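Local coordinates for protein AvGluR1 ligand binding domain (Adineta vaga, PDB 4IO7) that binds amino acids such as glutamate and phenylalanine in the cleft of its ligand-binding domain, probably to gate the ion channel of the full-length receptor, at residues Leu10-Ile15 and Ile81-Ile86; Ser66-Val71 and Ser90-Ile95; Ile86-Ala91 and Lys204-Ile209. All blocks are in the same frame, centred on the assembly; numbering follows the deposited sequence. Where two conformers were deposited one is given.

Interaction 1 of 3, residues Leu10-Ile15 and Ile81-Ile86; sequences LRIGVI and IAIGDI. With PHE (phenylalanine), chain F.
I81 packs against L10 and I12 along one face of two neighbouring parallel strands. Its CG1 lies between the backbone N and the carbonyl carbon (chi1 64°), which leaves CG2 anti to that carbon and turns the longer branch towards segment L10-I15. From CB outward, I81 CG1 comes first, 3.8 Å from I12 CG1, where the two isoleucines lie alongside each other and point the same way. The tip, I81 CD1, goes on to meet L10 CD1 at 3.9 Å, and there the side chains cross at a slant. I83 continues the row: I83 CG1 approaches I12 CG2 (3.9 Å), the branch of I12 that is anti to its own backbone N, while V41 and I45 of helix 40-52 touch I83.

The backbones are laced in parallel register, I12 beside I81 and G13 beside A82. G13 both gives and accepts: G13 N donates to I81 O at 2.9 Å, and G13 O takes I83 N at 3.0 Å, with a C=O...N angle of 177°. I81 N also donates to R11 O. On its other edge strand 9-14 bonds through L10 and I12 to strand 55-60, so it stands between 55-60 and 81-82. The chain passes from 55-60 to 81-82 through helix 67-75, a beta-alpha-beta crossover that skips the central strand, in keeping with the periplasmic-binding-protein fold.

Beyond the I83 N to G13 O bond, water takes over. One water accepts from I15 N and lies 2.8 Å from I83 O; a second is 2.7 Å from D85 OD1 and also near I15 O. Both waters have other acceptors close by. S17 holds the other oxygen, OD2, of D85. At the centre of an inverse gamma turn, D85 offers its backbone O to the amino N of the bound phenylalanine (2.8 Å).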
loop_
_atom_site.group_PDB
_atom_site.type_symbol
_atom_site.label_atom_id
_atom_site.label_comp_id
_atom_site.label_asym_id
_atom_site.label_seq_id
_atom_site.Cartn_x
_atom_site.Cartn_y
_atom_site.Cartn_z
ATOM N N LEU B 10 -3.165 -14.957 -20.850
ATOM C CA LEU B 10 -3.471 -15.049 -19.423
ATOM C C LEU B 10 -4.954 -15.174 -19.239
ATOM O O LEU B 10 -5.717 -14.343 -19.710
ATOM C CB LEU B 10 -3.008 -13.800 -18.674
ATOM C CG LEU B 10 -1.516 -13.539 -18.480
ATOM C CD1 LEU B 10 -1.374 -12.251 -17.708
ATOM C CD2 LEU B 10 -0.775 -14.698 -17.761
ATOM N N ARG B 11 -5.371 -16.225 -18.542
ATOM C CA ARG B 11 -6.729 -16.308 -18.054
ATOM C C ARG B 11 -6.792 -15.482 -16.763
ATOM O O ARG B 11 -6.145 -15.800 -15.756
ATOM C CB ARG B 11 -7.150 -17.760 -17.820
ATOM C CG ARG B 11 -8.663 -17.942 -17.667
ATOM C CD ARG B 11 -9.093 -19.356 -18.044
ATOM N NE ARG B 11 -9.872 -20.003 -16.993
ATOM C CZ ARG B 11 -10.023 -21.320 -16.878
ATOM N NH1 ARG B 11 -9.441 -22.147 -17.748
ATOM N NH2 ARG B 11 -10.750 -21.818 -15.885
ATOM N N ILE B 12 -7.565 -14.413 -16.833
ATOM C CA ILE B 12 -7.643 -13.411 -15.806
ATOM C C ILE B 12 -9.008 -13.500 -15.154
ATOM O O ILE B 12 -10.039 -13.178 -15.768
ATOM C CB ILE B 12 -7.498 -11.981 -16.392
ATOM C CG1 ILE B 12 -6.170 -11.823 -17.139
ATOM C CG2 ILE B 12 -7.539 -10.957 -15.283
ATOM C CD1 ILE B 12 -6.040 -10.485 -17.810
ATOM N N GLY B 13 -9.021 -13.923 -13.904
ATOM C CA GLY B 13 -10.246 -13.969 -13.126
ATOM C C GLY B 13 -10.632 -12.593 -12.624
ATOM O O GLY B 13 -9.782 -11.849 -12.129
ATOM N N VAL B 14 -11.904 -12.235 -12.807
ATOM C CA VAL B 14 -12.453 -10.990 -12.274
ATOM C C VAL B 14 -13.747 -11.319 -11.514
ATOM O O VAL B 14 -14.347 -12.373 -11.715
ATOM C CB VAL B 14 -12.696 -9.928 -13.383
ATOM C CG1 VAL B 14 -11.398 -9.613 -14.091
ATOM C CG2 VAL B 14 -13.768 -10.391 -14.372
ATOM N N ILE B 15 -14.165 -10.431 -10.626
ATOM C CA ILE B 15 -15.313 -10.700 -9.770
ATOM C C ILE B 15 -16.184 -9.450 -9.722
ATOM O O ILE B 15 -15.680 -8.328 -9.592
ATOM C CB ILE B 15 -14.828 -11.170 -8.358
ATOM C CG1 ILE B 15 -16.005 -11.551 -7.469
ATOM C CG2 ILE B 15 -13.952 -10.128 -7.668
ATOM C CD1 ILE B 15 -15.591 -12.385 -6.350
ATOM N N ILE B 81 -4.043 -15.224 -13.359
ATOM C CA ILE B 81 -4.034 -14.124 -12.391
ATOM C C ILE B 81 -5.477 -13.735 -12.081
ATOM O O ILE B 81 -6.400 -14.189 -12.745
ATOM C CB ILE B 81 -3.252 -12.879 -12.879
ATOM C CG1 ILE B 81 -3.908 -12.257 -14.110
ATOM C CG2 ILE B 81 -1.784 -13.214 -13.157
ATOM C CD1 ILE B 81 -3.239 -10.947 -14.507
ATOM N N ALA B 82 -5.668 -12.944 -11.034
ATOM C CA ALA B 82 -6.984 -12.458 -10.676
ATOM C C ALA B 82 -6.838 -11.005 -10.261
ATOM O O ALA B 82 -5.951 -10.655 -9.479
ATOM C CB ALA B 82 -7.609 -13.288 -9.586
ATOM N N ILE B 83 -7.676 -10.158 -10.853
ATOM C CA ILE B 83 -7.593 -8.718 -10.666
ATOM C C ILE B 83 -8.938 -8.206 -10.188
ATOM O O ILE B 83 -9.992 -8.467 -10.803
ATOM C CB ILE B 83 -7.261 -7.970 -11.986
ATOM C CG1 ILE B 83 -5.986 -8.517 -12.612
ATOM C CG2 ILE B 83 -7.136 -6.477 -11.718
ATOM C CD1 ILE B 83 -5.565 -7.802 -13.882
ATOM N N GLY B 84 -8.900 -7.494 -9.069
ATOM C CA GLY B 84 -10.092 -6.912 -8.507
ATOM C C GLY B 84 -9.789 -6.174 -7.225
ATOM O O GLY B 84 -8.635 -5.866 -6.925
ATOM N N ASP B 85 -10.855 -5.883 -6.488
ATOM C CA ASP B 85 -10.745 -5.299 -5.184
ATOM C C ASP B 85 -10.450 -6.416 -4.146
ATOM O O ASP B 85 -11.248 -6.699 -3.265
ATOM C CB ASP B 85 -11.997 -4.472 -4.845
ATOM C CG ASP B 85 -13.315 -5.195 -5.072
ATOM O OD1 ASP B 85 -13.413 -6.220 -5.796
ATOM O OD2 ASP B 85 -14.320 -4.659 -4.522
ATOM N N ILE B 86 -9.282 -7.020 -4.286
ATOM C CA ILE B 86 -8.905 -8.220 -3.546
ATOM C C ILE B 86 -7.848 -7.884 -2.523
ATOM O O ILE B 86 -6.740 -7.478 -2.872
ATOM C CB ILE B 86 -8.347 -9.296 -4.491
ATOM C CG1 ILE B 86 -9.340 -9.548 -5.627
ATOM C CG2 ILE B 86 -7.988 -10.581 -3.717
ATOM C CD1 ILE B 86 -8.780 -10.324 -6.789
HETATM N N PHE F . -11.756 -6.763 -0.529
HETATM C CA PHE F . -12.530 -7.874 0.079
HETATM C C PHE F . -11.706 -9.145 0.071
HETATM O O PHE F . -10.757 -9.279 -0.718
HETATM C CB PHE F . -13.806 -8.177 -0.692
HETATM C CG PHE F . -14.880 -7.147 -0.533
HETATM C CD1 PHE F . -15.659 -7.104 0.624
HETATM C CD2 PHE F . -15.145 -6.234 -1.573
HETATM C CE1 PHE F . -16.688 -6.146 0.764
HETATM C CE2 PHE F . -16.160 -5.272 -1.455
HETATM C CZ PHE F . -16.923 -5.215 -0.284
HETATM O OXT PHE F . -12.080 -10.073 0.805
HETATM O O HOH W 1 -12.694 -7.986 -10.598
HETATM O O HOH W 2 -13.678 -6.596 -8.469
#

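Interaction 2 of 3, residues Ser66-Val71 and Ser90-Ile95; sequences SYTGLV and SARREI. With PHE (phenylalanine), chain F.
Y67 touches R92 through its CB, 3.6 Å from R92 NH2, and the two flat groups address the bound phenylalanine in different ways. One face of the Y67 ring carries the ligand's CB, 3.3 Å above the plane and over its centre. The guanidinium instead works through its edge: the ligand's carboxylate carbon and a water both lie in its plane, while Y67 CB and T68 N approach it obliquely. This is the bidentate arginine-carboxylate pairing by which ionotropic glutamate receptor domains hold the alpha-carboxylate of an amino acid. R92 NH1 donates to the ligand's O at 2.8 Å with an N-H...O angle of 177°, and R92 NH2 to the ligand's OXT at 2.9 Å, less straight. The chain of R92 is extended from CG to NE, carrying the charged group from helix 90-93 to the start of helix 67-75, beside Y67 and T68. NH1 has a second acceptor in T87 O, which helps fix the rotation of the group, and Y67 OH is bonded to D85.

V71 crosses R92 at about a right angle, V71 CG2 4.0 Å from R92 CD. R92 NE, facing away from the ligand, donates to the in-plane water at 2.9 Å, and that water lies 2.6 Å from T68 OG1.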
loop_
_atom_site.group_PDB
_atom_site.type_symbol
_atom_site.label_atom_id
_atom_site.label_comp_id
_atom_site.label_asym_id
_atom_site.label_seq_id
_atom_site.Cartn_x
_atom_site.Cartn_y
_atom_site.Cartn_z
ATOM N N SER B 66 -17.086 -16.198 -3.605
ATOM C CA SER B 66 -16.538 -15.328 -2.585
ATOM C C SER B 66 -15.128 -14.906 -3.021
ATOM O O SER B 66 -14.587 -15.462 -3.964
ATOM C CB SER B 66 -16.470 -16.067 -1.246
ATOM O OG SER B 66 -15.554 -17.138 -1.325
ATOM N N TYR B 67 -14.544 -13.926 -2.343
ATOM C CA TYR B 67 -13.195 -13.494 -2.676
ATOM C C TYR B 67 -12.218 -14.615 -2.310
ATOM O O TYR B 67 -11.303 -14.935 -3.056
ATOM C CB TYR B 67 -12.880 -12.192 -1.964
ATOM C CG TYR B 67 -13.512 -11.033 -2.688
ATOM C CD1 TYR B 67 -14.881 -10.813 -2.606
ATOM C CD2 TYR B 67 -12.758 -10.197 -3.496
ATOM C CE1 TYR B 67 -15.492 -9.758 -3.290
ATOM C CE2 TYR B 67 -13.369 -9.153 -4.214
ATOM C CZ TYR B 67 -14.725 -8.948 -4.087
ATOM O OH TYR B 67 -15.318 -7.915 -4.745
ATOM N N THR B 68 -12.459 -15.260 -1.176
ATOM C CA THR B 68 -11.705 -16.444 -0.836
ATOM C C THR B 68 -11.817 -17.539 -1.890
ATOM O O THR B 68 -10.814 -18.146 -2.236
ATOM C CB THR B 68 -12.199 -17.021 0.532
ATOM O OG1 THR B 68 -11.771 -16.132 1.569
ATOM C CG2 THR B 68 -11.634 -18.422 0.775
ATOM N N GLY B 69 -13.024 -17.775 -2.419
ATOM C CA GLY B 69 -13.243 -18.790 -3.441
ATOM C C GLY B 69 -12.483 -18.496 -4.738
ATOM O O GLY B 69 -11.939 -19.388 -5.380
ATOM N N LEU B 70 -12.426 -17.223 -5.098
ATOM C CA LEU B 70 -11.649 -16.780 -6.247
ATOM C C LEU B 70 -10.124 -17.063 -6.076
ATOM O O LEU B 70 -9.471 -17.566 -6.981
ATOM C CB LEU B 70 -11.918 -15.294 -6.478
ATOM C CG LEU B 70 -11.090 -14.695 -7.617
ATOM C CD1 LEU B 70 -11.454 -15.337 -8.936
ATOM C CD2 LEU B 70 -11.269 -13.186 -7.675
ATOM N N VAL B 71 -9.582 -16.735 -4.912
ATOM C CA VAL B 71 -8.199 -17.042 -4.560
ATOM C C VAL B 71 -7.911 -18.543 -4.592
ATOM O O VAL B 71 -6.911 -18.966 -5.148
ATOM C CB VAL B 71 -7.842 -16.430 -3.194
ATOM C CG1 VAL B 71 -6.426 -16.854 -2.726
ATOM C CG2 VAL B 71 -7.951 -14.922 -3.278
ATOM N N SER B 90 -2.678 -12.292 5.185
ATOM C CA SER B 90 -1.655 -13.290 5.537
ATOM C C SER B 90 -2.080 -14.715 5.150
ATOM O O SER B 90 -1.284 -15.484 4.606
ATOM C CB SER B 90 -1.287 -13.232 7.013
ATOM O OG SER B 90 -2.365 -13.502 7.879
ATOM N N ALA B 91 -3.335 -15.046 5.389
ATOM C CA ALA B 91 -3.837 -16.374 5.045
ATOM C C ALA B 91 -3.820 -16.609 3.516
ATOM O O ALA B 91 -3.497 -17.716 3.068
ATOM C CB ALA B 91 -5.247 -16.565 5.613
ATOM N N ARG B 92 -4.172 -15.595 2.721
ATOM C CA ARG B 92 -4.125 -15.745 1.258
ATOM C C ARG B 92 -2.684 -15.867 0.790
ATOM O O ARG B 92 -2.365 -16.694 -0.078
ATOM C CB ARG B 92 -4.862 -14.589 0.539
ATOM C CG ARG B 92 -6.386 -14.605 0.796
ATOM C CD ARG B 92 -7.096 -13.358 0.344
ATOM N NE ARG B 92 -8.508 -13.401 0.684
ATOM C CZ ARG B 92 -9.371 -12.423 0.438
ATOM N NH1 ARG B 92 -8.974 -11.299 -0.150
ATOM N NH2 ARG B 92 -10.648 -12.574 0.772
ATOM N N ARG B 93 -1.810 -15.046 1.376
ATOM C CA ARG B 93 -0.406 -15.008 0.965
ATOM C C ARG B 93 0.284 -16.357 1.201
ATOM O O ARG B 93 1.266 -16.685 0.533
ATOM C CB ARG B 93 0.345 -13.865 1.662
ATOM C CG ARG B 93 1.845 -13.813 1.292
ATOM C CD ARG B 93 2.049 -13.290 -0.170
ATOM N NE ARG B 93 3.464 -13.326 -0.598
ATOM C CZ ARG B 93 4.040 -14.382 -1.165
ATOM N NH1 ARG B 93 3.378 -15.530 -1.295
ATOM N NH2 ARG B 93 5.299 -14.334 -1.558
ATOM N N GLU B 94 -0.280 -17.178 2.096
ATOM C CA GLU B 94 0.262 -18.505 2.360
ATOM C C GLU B 94 0.094 -19.376 1.104
ATOM O O GLU B 94 0.884 -20.270 0.857
ATOM C CB GLU B 94 -0.463 -19.126 3.588
ATOM C CG GLU B 94 0.028 -20.434 4.050
ATOM C CD GLU B 94 1.462 -20.366 4.570
ATOM O OE1 GLU B 94 1.749 -19.562 5.491
ATOM O OE2 GLU B 94 2.281 -21.140 4.048
ATOM N N ILE B 95 -0.911 -19.083 0.280
ATOM C CA ILE B 95 -1.250 -19.968 -0.849
ATOM C C ILE B 95 -1.129 -19.361 -2.260
ATOM O O ILE B 95 -1.078 -20.097 -3.241
ATOM C CB ILE B 95 -2.647 -20.618 -0.644
ATOM C CG1 ILE B 95 -3.762 -19.562 -0.675
ATOM C CG2 ILE B 95 -2.648 -21.391 0.672
ATOM C CD1 ILE B 95 -5.201 -20.169 -0.863
HETATM N N PHE F . -11.756 -6.763 -0.529
HETATM C CA PHE F . -12.530 -7.874 0.079
HETATM C C PHE F . -11.706 -9.145 0.071
HETATM O O PHE F . -10.757 -9.279 -0.718
HETATM C CB PHE F . -13.806 -8.177 -0.692
HETATM C CG PHE F . -14.880 -7.147 -0.533
HETATM C CD1 PHE F . -15.659 -7.104 0.624
HETATM C CD2 PHE F . -15.145 -6.234 -1.573
HETATM C CE1 PHE F . -16.688 -6.146 0.764
HETATM C CE2 PHE F . -16.160 -5.272 -1.455
HETATM C CZ PHE F . -16.923 -5.215 -0.284
HETATM O OXT PHE F . -12.080 -10.073 0.805
HETATM O O HOH W 3 -9.183 -15.869 1.992
#

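Interaction 3 of 3, residues Ile86-Ala91 and Lys204-Ile209; sequences ITVTSA and KSTFGI. With PHE (phenylalanine), chain F.
T206 O accepts a hydrogen bond from V88 N, 3.0 Å long at an N-H...O angle of 168°, and T87 CA adds a CA-H...O contact to the same oxygen. I86 O is met likewise: G208 N donates to it at 3.2 Å, with a CA-H...O contact from F207 CA. The two hydrogen bonds flank T87 and F207, a single beta bridge that joins the loop leading to helix 90-93 to strand 200-211.

On the cleft side, T87 turns both backbone and side chain to the bound phenylalanine. With OG1 beside its backbone N (chi1 -57°), the T87 hydroxyl OG1 accepts the ligand's amino N at 2.8 Å, while T87 N gives the ligand's O a bond of 2.9 Å. F207 presents its ring edge to T87: F207 CE1 lies 3.6 Å from T87 OG1. V88 takes the other course, towards the strand, and V88 CG2 settles 3.6 Å from T206 OG1 and close to G208 N. L226 of the second subunit packs on V88.

Since the bridge occupies I86 O and V88 N while T87 N and OG1 serve the ligand, one short loop bonds the ligand through T87 and the strand through the residues flanking it, so bound amino acid and strand are coupled through adjacent residues.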
loop_
_atom_site.group_PDB
_atom_site.type_symbol
_atom_site.label_atom_id
_atom_site.label_comp_id
_atom_site.label_asym_id
_atom_site.label_seq_id
_atom_site.Cartn_x
_atom_site.Cartn_y
_atom_site.Cartn_z
ATOM N N ILE B 86 -9.282 -7.020 -4.286
ATOM C CA ILE B 86 -8.905 -8.220 -3.546
ATOM C C ILE B 86 -7.848 -7.884 -2.523
ATOM O O ILE B 86 -6.740 -7.478 -2.872
ATOM C CB ILE B 86 -8.347 -9.296 -4.491
ATOM C CG1 ILE B 86 -9.340 -9.548 -5.627
ATOM C CG2 ILE B 86 -7.988 -10.581 -3.717
ATOM C CD1 ILE B 86 -8.780 -10.324 -6.789
ATOM N N THR B 87 -8.223 -8.021 -1.253
ATOM C CA THR B 87 -7.400 -7.594 -0.163
ATOM C C THR B 87 -6.259 -8.571 0.036
ATOM O O THR B 87 -6.430 -9.786 0.006
ATOM C CB THR B 87 -8.238 -7.479 1.106
ATOM O OG1 THR B 87 -9.310 -6.569 0.854
ATOM C CG2 THR B 87 -7.427 -6.992 2.316
ATOM N N VAL B 88 -5.084 -8.010 0.263
ATOM C CA VAL B 88 -3.934 -8.843 0.550
ATOM C C VAL B 88 -3.988 -9.254 2.027
ATOM O O VAL B 88 -4.000 -8.381 2.910
ATOM C CB VAL B 88 -2.627 -8.065 0.257
ATOM C CG1 VAL B 88 -1.419 -8.969 0.515
ATOM C CG2 VAL B 88 -2.634 -7.549 -1.203
ATOM N N THR B 89 -4.044 -10.565 2.312
ATOM C CA THR B 89 -4.099 -11.031 3.703
ATOM C C THR B 89 -3.037 -12.091 3.931
ATOM O O THR B 89 -2.578 -12.749 2.973
ATOM C CB THR B 89 -5.485 -11.652 4.102
ATOM O OG1 THR B 89 -5.609 -12.922 3.460
ATOM C CG2 THR B 89 -6.643 -10.728 3.717
ATOM N N SER B 90 -2.678 -12.292 5.185
ATOM C CA SER B 90 -1.655 -13.290 5.537
ATOM C C SER B 90 -2.080 -14.715 5.150
ATOM O O SER B 90 -1.284 -15.484 4.606
ATOM C CB SER B 90 -1.287 -13.232 7.013
ATOM O OG SER B 90 -2.365 -13.502 7.879
ATOM N N ALA B 91 -3.335 -15.046 5.389
ATOM C CA ALA B 91 -3.837 -16.374 5.045
ATOM C C ALA B 91 -3.820 -16.609 3.516
ATOM O O ALA B 91 -3.497 -17.716 3.068
ATOM C CB ALA B 91 -5.247 -16.565 5.613
ATOM N N LYS B 204 -6.755 -1.153 7.963
ATOM C CA LYS B 204 -5.976 -0.583 6.867
ATOM C C LYS B 204 -5.228 -1.697 6.183
ATOM O O LYS B 204 -4.640 -2.556 6.840
ATOM C CB LYS B 204 -5.015 0.487 7.373
ATOM C CG LYS B 204 -5.720 1.706 7.917
ATOM C CD LYS B 204 -4.927 2.377 9.022
ATOM C CE LYS B 204 -5.803 3.351 9.809
ATOM N NZ LYS B 204 -6.216 4.532 8.999
ATOM N N SER B 205 -5.263 -1.697 4.857
ATOM C CA SER B 205 -4.804 -2.847 4.087
ATOM C C SER B 205 -4.518 -2.397 2.653
ATOM O O SER B 205 -4.431 -1.191 2.387
ATOM C CB SER B 205 -5.882 -3.930 4.135
ATOM O OG SER B 205 -7.155 -3.376 3.799
ATOM N N THR B 206 -4.364 -3.334 1.728
ATOM C CA THR B 206 -4.060 -2.980 0.333
ATOM C C THR B 206 -4.762 -3.989 -0.554
ATOM O O THR B 206 -5.113 -5.075 -0.100
ATOM C CB THR B 206 -2.534 -3.093 -0.000
ATOM O OG1 THR B 206 -2.070 -4.396 0.390
ATOM C CG2 THR B 206 -1.723 -2.039 0.723
ATOM N N PHE B 207 -4.971 -3.618 -1.815
ATOM C CA PHE B 207 -5.421 -4.532 -2.838
ATOM C C PHE B 207 -4.235 -4.877 -3.724
ATOM O O PHE B 207 -3.423 -4.011 -4.040
ATOM C CB PHE B 207 -6.449 -3.885 -3.770
ATOM C CG PHE B 207 -7.777 -3.520 -3.122
ATOM C CD1 PHE B 207 -8.328 -4.261 -2.088
ATOM C CD2 PHE B 207 -8.481 -2.443 -3.589
ATOM C CE1 PHE B 207 -9.574 -3.891 -1.523
ATOM C CE2 PHE B 207 -9.705 -2.068 -3.036
ATOM C CZ PHE B 207 -10.254 -2.798 -1.998
ATOM N N GLY B 208 -4.180 -6.116 -4.190
ATOM C CA GLY B 208 -3.112 -6.567 -5.066
ATOM C C GLY B 208 -3.672 -7.517 -6.109
ATOM O O GLY B 208 -4.705 -8.148 -5.875
ATOM N N ILE B 209 -2.974 -7.631 -7.232
ATOM C CA ILE B 209 -3.260 -8.676 -8.210
ATOM C C ILE B 209 -2.751 -10.026 -7.682
ATOM O O ILE B 209 -1.587 -10.184 -7.260
ATOM C CB ILE B 209 -2.664 -8.353 -9.575
ATOM C CG1 ILE B 209 -3.316 -7.072 -10.164
ATOM C CG2 ILE B 209 -2.852 -9.563 -10.542
ATOM C CD1 ILE B 209 -2.579 -6.527 -11.459
HETATM N N PHE F . -11.756 -6.763 -0.529
HETATM C CA PHE F . -12.530 -7.874 0.079
HETATM C C PHE F . -11.706 -9.145 0.071
HETATM O O PHE F . -10.757 -9.279 -0.718
HETATM C CB PHE F . -13.806 -8.177 -0.692
HETATM C CG PHE F . -14.880 -7.147 -0.533
HETATM C CD1 PHE F . -15.659 -7.104 0.624
HETATM C CD2 PHE F . -15.145 -6.234 -1.573
HETATM C CE1 PHE F . -16.688 -6.146 0.764
HETATM C CE2 PHE F . -16.160 -5.272 -1.455
HETATM C CZ PHE F . -16.923 -5.215 -0.284
HETATM O OXT PHE F . -12.080 -10.073 0.805
#

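All three contacts are largely buried and all touch the bound phenylalanine. Interaction 1 is parallel-sheet pairing with an aliphatic face, and becomes polar as it nears the cleft. Interaction 2 joins two helices with no direct hydrogen bond between its segments, relying on packing, water and the shared ligand; interaction 3 is a single backbone bridge. I86 belongs to both interactions 1 and 3. Interactions 2 and 3 share S90 and A91, and both reach the second subunit: interaction 2 through salt bridges of R93 and E94 to its D222 and K219, interaction 3 through packing of V88 and S205, while the shared S90 OG bonds to its E230. Interaction 1 touches no other chain.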